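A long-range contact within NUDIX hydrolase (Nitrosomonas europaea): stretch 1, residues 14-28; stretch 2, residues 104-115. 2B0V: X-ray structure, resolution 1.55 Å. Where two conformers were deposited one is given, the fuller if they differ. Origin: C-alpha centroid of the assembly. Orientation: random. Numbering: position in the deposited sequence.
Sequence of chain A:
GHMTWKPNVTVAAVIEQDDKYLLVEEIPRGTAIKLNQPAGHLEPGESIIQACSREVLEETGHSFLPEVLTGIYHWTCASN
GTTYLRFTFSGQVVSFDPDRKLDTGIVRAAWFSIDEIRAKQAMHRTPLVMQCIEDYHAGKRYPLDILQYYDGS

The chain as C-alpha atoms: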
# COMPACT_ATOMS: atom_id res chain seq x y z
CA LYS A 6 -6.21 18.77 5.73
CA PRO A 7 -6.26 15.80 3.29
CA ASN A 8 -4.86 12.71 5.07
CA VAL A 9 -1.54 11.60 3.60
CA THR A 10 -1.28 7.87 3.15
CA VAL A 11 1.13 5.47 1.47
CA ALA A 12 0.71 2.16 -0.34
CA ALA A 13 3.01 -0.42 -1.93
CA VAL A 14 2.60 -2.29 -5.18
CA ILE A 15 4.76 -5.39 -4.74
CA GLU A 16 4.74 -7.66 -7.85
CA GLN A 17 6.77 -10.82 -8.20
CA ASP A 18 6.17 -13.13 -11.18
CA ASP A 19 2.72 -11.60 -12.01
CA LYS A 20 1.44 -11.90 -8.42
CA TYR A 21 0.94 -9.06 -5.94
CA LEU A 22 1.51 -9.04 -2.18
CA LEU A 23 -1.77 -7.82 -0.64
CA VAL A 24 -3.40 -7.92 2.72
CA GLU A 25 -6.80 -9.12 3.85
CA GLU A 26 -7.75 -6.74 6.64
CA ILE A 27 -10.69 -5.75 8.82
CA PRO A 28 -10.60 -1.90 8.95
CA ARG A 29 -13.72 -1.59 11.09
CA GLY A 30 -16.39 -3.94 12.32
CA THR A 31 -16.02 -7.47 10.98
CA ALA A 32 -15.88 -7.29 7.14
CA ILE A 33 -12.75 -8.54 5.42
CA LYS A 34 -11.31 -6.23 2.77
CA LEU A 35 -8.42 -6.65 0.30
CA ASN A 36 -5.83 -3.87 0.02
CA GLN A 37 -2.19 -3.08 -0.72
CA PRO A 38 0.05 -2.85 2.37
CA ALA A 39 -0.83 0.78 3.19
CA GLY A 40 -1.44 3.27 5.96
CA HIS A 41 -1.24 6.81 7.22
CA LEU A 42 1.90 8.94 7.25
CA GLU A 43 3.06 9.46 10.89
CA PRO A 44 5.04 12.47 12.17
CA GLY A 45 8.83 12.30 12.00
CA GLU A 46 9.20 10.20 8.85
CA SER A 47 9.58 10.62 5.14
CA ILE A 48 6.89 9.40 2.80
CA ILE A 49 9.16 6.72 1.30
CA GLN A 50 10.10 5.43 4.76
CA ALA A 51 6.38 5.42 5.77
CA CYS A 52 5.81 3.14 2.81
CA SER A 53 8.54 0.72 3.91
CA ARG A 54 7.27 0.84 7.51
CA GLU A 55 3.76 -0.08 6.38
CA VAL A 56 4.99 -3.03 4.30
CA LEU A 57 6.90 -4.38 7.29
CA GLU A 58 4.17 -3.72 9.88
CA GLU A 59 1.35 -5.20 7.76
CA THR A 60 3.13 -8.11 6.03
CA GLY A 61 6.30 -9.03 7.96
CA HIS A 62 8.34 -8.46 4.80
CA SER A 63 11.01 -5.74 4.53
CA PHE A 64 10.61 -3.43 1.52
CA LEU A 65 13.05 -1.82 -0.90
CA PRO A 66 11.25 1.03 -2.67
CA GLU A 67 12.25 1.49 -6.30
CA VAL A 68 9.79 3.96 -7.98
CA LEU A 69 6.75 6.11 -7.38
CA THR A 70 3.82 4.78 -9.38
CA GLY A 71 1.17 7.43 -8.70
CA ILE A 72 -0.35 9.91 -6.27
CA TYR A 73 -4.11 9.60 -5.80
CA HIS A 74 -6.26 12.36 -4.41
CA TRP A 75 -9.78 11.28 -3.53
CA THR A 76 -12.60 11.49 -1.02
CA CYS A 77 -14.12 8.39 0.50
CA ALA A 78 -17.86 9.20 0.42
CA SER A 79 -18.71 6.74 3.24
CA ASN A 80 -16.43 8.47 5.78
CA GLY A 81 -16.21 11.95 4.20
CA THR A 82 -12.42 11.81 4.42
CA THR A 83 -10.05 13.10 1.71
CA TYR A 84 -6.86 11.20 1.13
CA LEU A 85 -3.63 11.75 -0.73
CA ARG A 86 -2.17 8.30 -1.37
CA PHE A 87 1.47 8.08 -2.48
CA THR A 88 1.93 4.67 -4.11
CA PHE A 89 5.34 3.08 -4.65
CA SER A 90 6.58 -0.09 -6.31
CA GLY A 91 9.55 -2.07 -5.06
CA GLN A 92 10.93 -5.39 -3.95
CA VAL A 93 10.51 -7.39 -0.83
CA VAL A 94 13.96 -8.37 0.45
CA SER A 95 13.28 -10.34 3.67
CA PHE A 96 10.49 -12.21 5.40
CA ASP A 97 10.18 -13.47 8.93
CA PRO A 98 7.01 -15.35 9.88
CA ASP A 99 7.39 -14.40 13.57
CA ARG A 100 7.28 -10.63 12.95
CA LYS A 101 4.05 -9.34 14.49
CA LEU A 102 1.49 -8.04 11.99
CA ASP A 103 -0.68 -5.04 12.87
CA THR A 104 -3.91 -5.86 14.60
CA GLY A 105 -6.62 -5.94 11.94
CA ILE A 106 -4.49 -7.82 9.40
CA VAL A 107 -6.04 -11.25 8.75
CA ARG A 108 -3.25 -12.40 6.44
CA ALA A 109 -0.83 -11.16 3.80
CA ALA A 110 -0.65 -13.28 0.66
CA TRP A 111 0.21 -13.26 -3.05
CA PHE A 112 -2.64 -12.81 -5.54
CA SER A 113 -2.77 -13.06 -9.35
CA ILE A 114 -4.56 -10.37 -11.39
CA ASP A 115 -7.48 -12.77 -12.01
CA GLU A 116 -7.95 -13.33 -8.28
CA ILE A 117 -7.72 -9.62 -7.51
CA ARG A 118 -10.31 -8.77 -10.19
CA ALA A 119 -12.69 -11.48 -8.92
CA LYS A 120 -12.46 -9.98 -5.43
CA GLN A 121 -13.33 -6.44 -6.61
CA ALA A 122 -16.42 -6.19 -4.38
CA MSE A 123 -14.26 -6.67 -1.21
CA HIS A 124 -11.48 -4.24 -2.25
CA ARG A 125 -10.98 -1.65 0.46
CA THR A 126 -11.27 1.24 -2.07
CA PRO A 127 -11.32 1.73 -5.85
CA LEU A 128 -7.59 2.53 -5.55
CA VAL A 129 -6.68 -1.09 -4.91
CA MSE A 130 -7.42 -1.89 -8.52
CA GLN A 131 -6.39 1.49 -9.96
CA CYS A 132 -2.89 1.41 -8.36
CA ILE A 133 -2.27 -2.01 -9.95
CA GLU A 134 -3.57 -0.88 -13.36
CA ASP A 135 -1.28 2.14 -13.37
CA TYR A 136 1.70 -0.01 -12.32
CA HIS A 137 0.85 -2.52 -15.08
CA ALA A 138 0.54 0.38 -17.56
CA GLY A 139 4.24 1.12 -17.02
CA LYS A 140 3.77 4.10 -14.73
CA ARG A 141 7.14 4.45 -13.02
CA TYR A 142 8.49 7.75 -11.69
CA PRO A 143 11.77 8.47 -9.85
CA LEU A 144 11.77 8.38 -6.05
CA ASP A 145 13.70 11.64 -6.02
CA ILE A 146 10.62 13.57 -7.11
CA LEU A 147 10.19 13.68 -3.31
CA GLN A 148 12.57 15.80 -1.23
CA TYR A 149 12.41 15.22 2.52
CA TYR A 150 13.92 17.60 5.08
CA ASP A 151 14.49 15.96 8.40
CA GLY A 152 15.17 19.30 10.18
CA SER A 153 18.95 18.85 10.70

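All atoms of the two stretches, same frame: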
# COMPACT_ATOMS: atom_id res chain seq x y z
N VAL A 14 2.87 -1.30 -4.15
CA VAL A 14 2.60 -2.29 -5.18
C VAL A 14 3.82 -3.19 -5.25
O VAL A 14 4.90 -2.74 -5.67
CB VAL A 14 2.28 -1.65 -6.56
CG1 VAL A 14 2.12 -2.73 -7.64
CG2 VAL A 14 0.99 -0.80 -6.47
N ILE A 15 3.65 -4.43 -4.80
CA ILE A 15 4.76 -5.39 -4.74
C ILE A 15 4.39 -6.57 -5.63
O ILE A 15 3.52 -7.36 -5.28
CB ILE A 15 4.97 -5.88 -3.28
CG1 ILE A 15 5.35 -4.70 -2.37
CG2 ILE A 15 6.10 -6.95 -3.25
CD1 ILE A 15 4.98 -4.92 -0.90
N GLU A 16 5.06 -6.67 -6.78
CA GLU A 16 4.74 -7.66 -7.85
C GLU A 16 5.94 -8.54 -8.04
O GLU A 16 7.06 -8.04 -8.21
CB GLU A 16 4.43 -6.93 -9.17
CG GLU A 16 3.98 -7.82 -10.34
CD GLU A 16 5.10 -8.04 -11.35
OE1 GLU A 16 5.73 -7.02 -11.75
OE2 GLU A 16 5.36 -9.22 -11.72
N GLN A 17 5.72 -9.84 -8.02
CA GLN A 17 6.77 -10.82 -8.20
C GLN A 17 6.14 -11.93 -9.03
O GLN A 17 5.14 -12.53 -8.62
CB GLN A 17 7.26 -11.31 -6.84
CG GLN A 17 8.52 -12.15 -6.83
CD GLN A 17 9.01 -12.48 -5.41
OE1 GLN A 17 8.90 -11.67 -4.47
NE2 GLN A 17 9.57 -13.68 -5.25
N ASP A 18 6.69 -12.13 -10.23
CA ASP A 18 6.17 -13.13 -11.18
C ASP A 18 4.64 -13.05 -11.40
O ASP A 18 3.94 -14.08 -11.34
CB ASP A 18 6.58 -14.56 -10.76
CG ASP A 18 8.09 -14.72 -10.50
OD1 ASP A 18 8.95 -14.07 -11.15
OD2 ASP A 18 8.43 -15.55 -9.63
N ASP A 19 4.14 -11.84 -11.66
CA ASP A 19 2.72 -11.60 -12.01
C ASP A 19 1.74 -11.84 -10.85
O ASP A 19 0.54 -11.91 -11.05
CB ASP A 19 2.30 -12.39 -13.28
CG ASP A 19 3.30 -12.21 -14.42
OD1 ASP A 19 3.51 -11.07 -14.85
OD2 ASP A 19 3.90 -13.22 -14.84
N LYS A 20 2.27 -11.92 -9.63
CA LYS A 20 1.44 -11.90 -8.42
C LYS A 20 1.77 -10.71 -7.53
O LYS A 20 2.91 -10.20 -7.54
CB LYS A 20 1.63 -13.17 -7.62
CG LYS A 20 1.30 -14.43 -8.42
CD LYS A 20 1.18 -15.59 -7.51
CE LYS A 20 0.92 -16.89 -8.27
NZ LYS A 20 2.08 -17.14 -9.17
N TYR A 21 0.77 -10.25 -6.77
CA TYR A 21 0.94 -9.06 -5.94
C TYR A 21 0.76 -9.40 -4.47
O TYR A 21 -0.18 -10.10 -4.12
CB TYR A 21 -0.09 -7.99 -6.31
CG TYR A 21 0.06 -7.49 -7.73
CD1 TYR A 21 0.82 -6.35 -7.99
CD2 TYR A 21 -0.55 -8.15 -8.79
CE1 TYR A 21 0.97 -5.87 -9.30
CE2 TYR A 21 -0.41 -7.68 -10.11
CZ TYR A 21 0.35 -6.55 -10.35
OH TYR A 21 0.48 -6.09 -11.65
N LEU A 22 1.65 -8.87 -3.61
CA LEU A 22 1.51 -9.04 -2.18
C LEU A 22 0.46 -8.05 -1.63
O LEU A 22 0.70 -6.82 -1.63
CB LEU A 22 2.85 -8.78 -1.45
CG LEU A 22 2.90 -9.09 0.04
CD1 LEU A 22 2.53 -10.55 0.38
CD2 LEU A 22 4.31 -8.70 0.57
N LEU A 23 -0.66 -8.60 -1.14
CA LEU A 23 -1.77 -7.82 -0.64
C LEU A 23 -2.11 -8.28 0.73
O LEU A 23 -1.69 -9.37 1.16
CB LEU A 23 -3.00 -7.99 -1.54
CG LEU A 23 -2.87 -7.53 -3.01
CD1 LEU A 23 -4.16 -7.88 -3.84
CD2 LEU A 23 -2.47 -6.02 -3.14
N VAL A 24 -2.93 -7.50 1.41
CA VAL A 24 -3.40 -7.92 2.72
C VAL A 24 -4.90 -8.07 2.72
O VAL A 24 -5.60 -7.31 2.05
CB VAL A 24 -2.96 -6.95 3.86
CG1 VAL A 24 -1.43 -6.94 4.02
CG2 VAL A 24 -3.51 -5.55 3.63
N GLU A 25 -5.40 -9.08 3.46
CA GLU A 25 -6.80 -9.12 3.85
C GLU A 25 -6.87 -8.53 5.25
O GLU A 25 -6.12 -8.93 6.14
CB GLU A 25 -7.35 -10.55 3.81
CG GLU A 25 -7.30 -11.07 2.38
CD GLU A 25 -7.80 -12.50 2.21
OE1 GLU A 25 -7.71 -13.30 3.18
OE2 GLU A 25 -8.30 -12.79 1.11
N GLU A 26 -7.73 -7.54 5.42
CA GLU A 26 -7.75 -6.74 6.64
C GLU A 26 -9.18 -6.41 7.04
O GLU A 26 -10.10 -6.46 6.21
CB GLU A 26 -6.96 -5.43 6.44
CG GLU A 26 -7.60 -4.51 5.38
CD GLU A 26 -6.68 -3.35 5.00
OE1 GLU A 26 -5.45 -3.44 5.32
OE2 GLU A 26 -7.19 -2.39 4.39
N ILE A 27 -9.37 -6.14 8.32
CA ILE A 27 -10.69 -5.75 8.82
C ILE A 27 -10.51 -4.33 9.37
O ILE A 27 -10.06 -4.16 10.51
CB ILE A 27 -11.17 -6.71 9.91
CG1 ILE A 27 -11.22 -8.14 9.35
CG2 ILE A 27 -12.52 -6.27 10.43
CD1 ILE A 27 -11.61 -9.21 10.37
N PRO A 28 -10.84 -3.31 8.55
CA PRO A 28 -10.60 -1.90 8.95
C PRO A 28 -11.53 -1.41 10.05
O PRO A 28 -11.16 -0.53 10.84
CB PRO A 28 -10.88 -1.09 7.66
CG PRO A 28 -10.95 -2.09 6.57
CD PRO A 28 -11.41 -3.39 7.20
N THR A 104 -2.58 -5.38 14.29
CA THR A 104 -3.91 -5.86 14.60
C THR A 104 -4.82 -5.38 13.50
O THR A 104 -4.70 -4.23 13.03
CB THR A 104 -4.38 -5.35 15.98
OG1 THR A 104 -3.42 -5.72 16.95
CG2 THR A 104 -5.71 -5.98 16.37
N GLY A 105 -5.68 -6.28 13.03
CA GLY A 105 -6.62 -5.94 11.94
C GLY A 105 -6.22 -6.62 10.64
O GLY A 105 -7.05 -6.75 9.71
N ILE A 106 -4.97 -7.04 10.55
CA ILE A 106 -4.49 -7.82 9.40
C ILE A 106 -4.88 -9.28 9.61
O ILE A 106 -4.48 -9.92 10.59
CB ILE A 106 -2.94 -7.68 9.15
CG1 ILE A 106 -2.50 -6.23 8.91
CG2 ILE A 106 -2.49 -8.54 7.98
CD1 ILE A 106 -3.19 -5.59 7.70
N VAL A 107 -5.69 -9.81 8.70
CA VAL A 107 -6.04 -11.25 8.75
C VAL A 107 -4.90 -12.10 8.20
O VAL A 107 -4.42 -13.06 8.87
CB VAL A 107 -7.34 -11.52 7.98
CG1 VAL A 107 -7.62 -13.04 7.99
CG2 VAL A 107 -8.53 -10.70 8.58
N ARG A 108 -4.41 -11.74 7.02
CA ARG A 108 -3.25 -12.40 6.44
C ARG A 108 -2.71 -11.58 5.28
O ARG A 108 -3.39 -10.72 4.71
CB ARG A 108 -3.54 -13.85 6.04
CG ARG A 108 -4.61 -14.03 5.01
CD ARG A 108 -4.98 -15.52 4.81
NE ARG A 108 -5.78 -16.05 5.91
CZ ARG A 108 -7.10 -15.95 6.02
NH1 ARG A 108 -7.83 -15.33 5.09
NH2 ARG A 108 -7.71 -16.47 7.09
N ALA A 109 -1.43 -11.79 4.98
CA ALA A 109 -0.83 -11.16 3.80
C ALA A 109 -0.51 -12.31 2.87
O ALA A 109 0.04 -13.33 3.33
CB ALA A 109 0.45 -10.40 4.19
N ALA A 110 -0.86 -12.19 1.59
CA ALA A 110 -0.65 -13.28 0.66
C ALA A 110 -0.43 -12.76 -0.75
O ALA A 110 -0.63 -11.55 -1.00
CB ALA A 110 -1.87 -14.25 0.69
N TRP A 111 -0.06 -13.66 -1.66
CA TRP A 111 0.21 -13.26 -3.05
C TRP A 111 -0.97 -13.59 -3.94
O TRP A 111 -1.42 -14.76 -3.93
CB TRP A 111 1.44 -13.99 -3.58
CG TRP A 111 2.71 -13.57 -2.84
CD1 TRP A 111 3.22 -14.12 -1.68
CD2 TRP A 111 3.61 -12.54 -3.22
NE1 TRP A 111 4.38 -13.47 -1.32
CE2 TRP A 111 4.65 -12.50 -2.26
CE3 TRP A 111 3.64 -11.62 -4.29
CZ2 TRP A 111 5.70 -11.54 -2.32
CZ3 TRP A 111 4.69 -10.71 -4.36
CH2 TRP A 111 5.71 -10.70 -3.39
N PHE A 112 -1.45 -12.59 -4.70
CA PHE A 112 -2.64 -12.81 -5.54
C PHE A 112 -2.34 -12.50 -7.01
O PHE A 112 -1.72 -11.49 -7.32
CB PHE A 112 -3.78 -11.89 -5.10
CG PHE A 112 -4.27 -12.12 -3.72
CD1 PHE A 112 -5.46 -12.85 -3.51
CD2 PHE A 112 -3.59 -11.58 -2.60
CE1 PHE A 112 -5.94 -13.01 -2.20
CE2 PHE A 112 -4.07 -11.75 -1.31
CZ PHE A 112 -5.24 -12.48 -1.11
N SER A 113 -2.87 -13.33 -7.91
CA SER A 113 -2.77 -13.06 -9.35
C SER A 113 -3.79 -11.99 -9.76
O SER A 113 -4.77 -11.74 -9.05
CB SER A 113 -3.10 -14.35 -10.11
OG SER A 113 -4.47 -14.69 -9.90
N ILE A 114 -3.60 -11.39 -10.94
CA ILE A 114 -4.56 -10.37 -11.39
C ILE A 114 -5.99 -10.94 -11.45
O ILE A 114 -6.96 -10.25 -11.10
CB ILE A 114 -4.13 -9.74 -12.74
CG1 ILE A 114 -4.97 -8.48 -13.00
CG2 ILE A 114 -4.23 -10.74 -13.90
CD1 ILE A 114 -4.80 -7.44 -11.96
N ASP A 115 -6.13 -12.19 -11.90
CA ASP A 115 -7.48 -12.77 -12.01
C ASP A 115 -8.16 -12.81 -10.65
O ASP A 115 -9.35 -12.48 -10.53
CB ASP A 115 -7.45 -14.17 -12.65
CG ASP A 115 -7.31 -14.09 -14.16
OD1 ASP A 115 -6.99 -12.99 -14.67
OD2 ASP A 115 -7.52 -15.11 -14.84
O HOH W 1 -1.43 -11.73 -12.58

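Two antiparallel strands far apart in sequence illustrate how a sheet sorts its side chains while the backbone carries the pairing. The apolar centre lies on the face shared by Leu 22, Val 24, Ala 109 and Trp 111. Leu 22 presses its CB against the indole, 3.8 Å from the centroid of the Trp 111 six-membered ring and almost on the ring normal, a CH-pi contact that uses the broad face of the ring. The same indole reaches past its paired residue to the chain beyond, where Trp 111 CH2 lies 3.8 Å from Ile 15 CG2; a side chain this long can touch more than the residue opposite it. Beside it, the small Ala 109 lets Val 24 approach closely (Val 24 CG1 to Ala 109 CB, 3.9 Å), and Ile 106 extends the patch, its CD1 4.1 Å from Val 24 CB. On the other face, Phe 112 packs its CD2 3.8 Å from Leu 23 CB.

Between these layers runs the backbone ladder. Tyr 21 N donates to Phe 112 O (2.8 Å) and Phe 112 N to Tyr 21 O (2.9 Å); Leu 23 and Ala 110 repeat the reciprocal pair. The regular pattern then breaks at a beta bulge: Glu 25 O accepts a bond from Val 107 N at 2.7 Å and a weak one from Arg 108 N at 3.4 Å. Pairing resumes where Ile 27 N donates to Gly 105 O (2.8 Å). Gly 105 suits its place because its backbone angles would jam a CB against the preceding carbonyl.

At the polar edge, the extended Glu 25 side chain, largely buried, meets Arg 108 in a salt bridge, OE1 to NH1 at 2.8 Å. At the far end, one water bridges the two stretches, from the turn to the first residue of the helix, donating to Asp 19 O (2.5 Å) and accepting from Ile 114 N (2.7 Å).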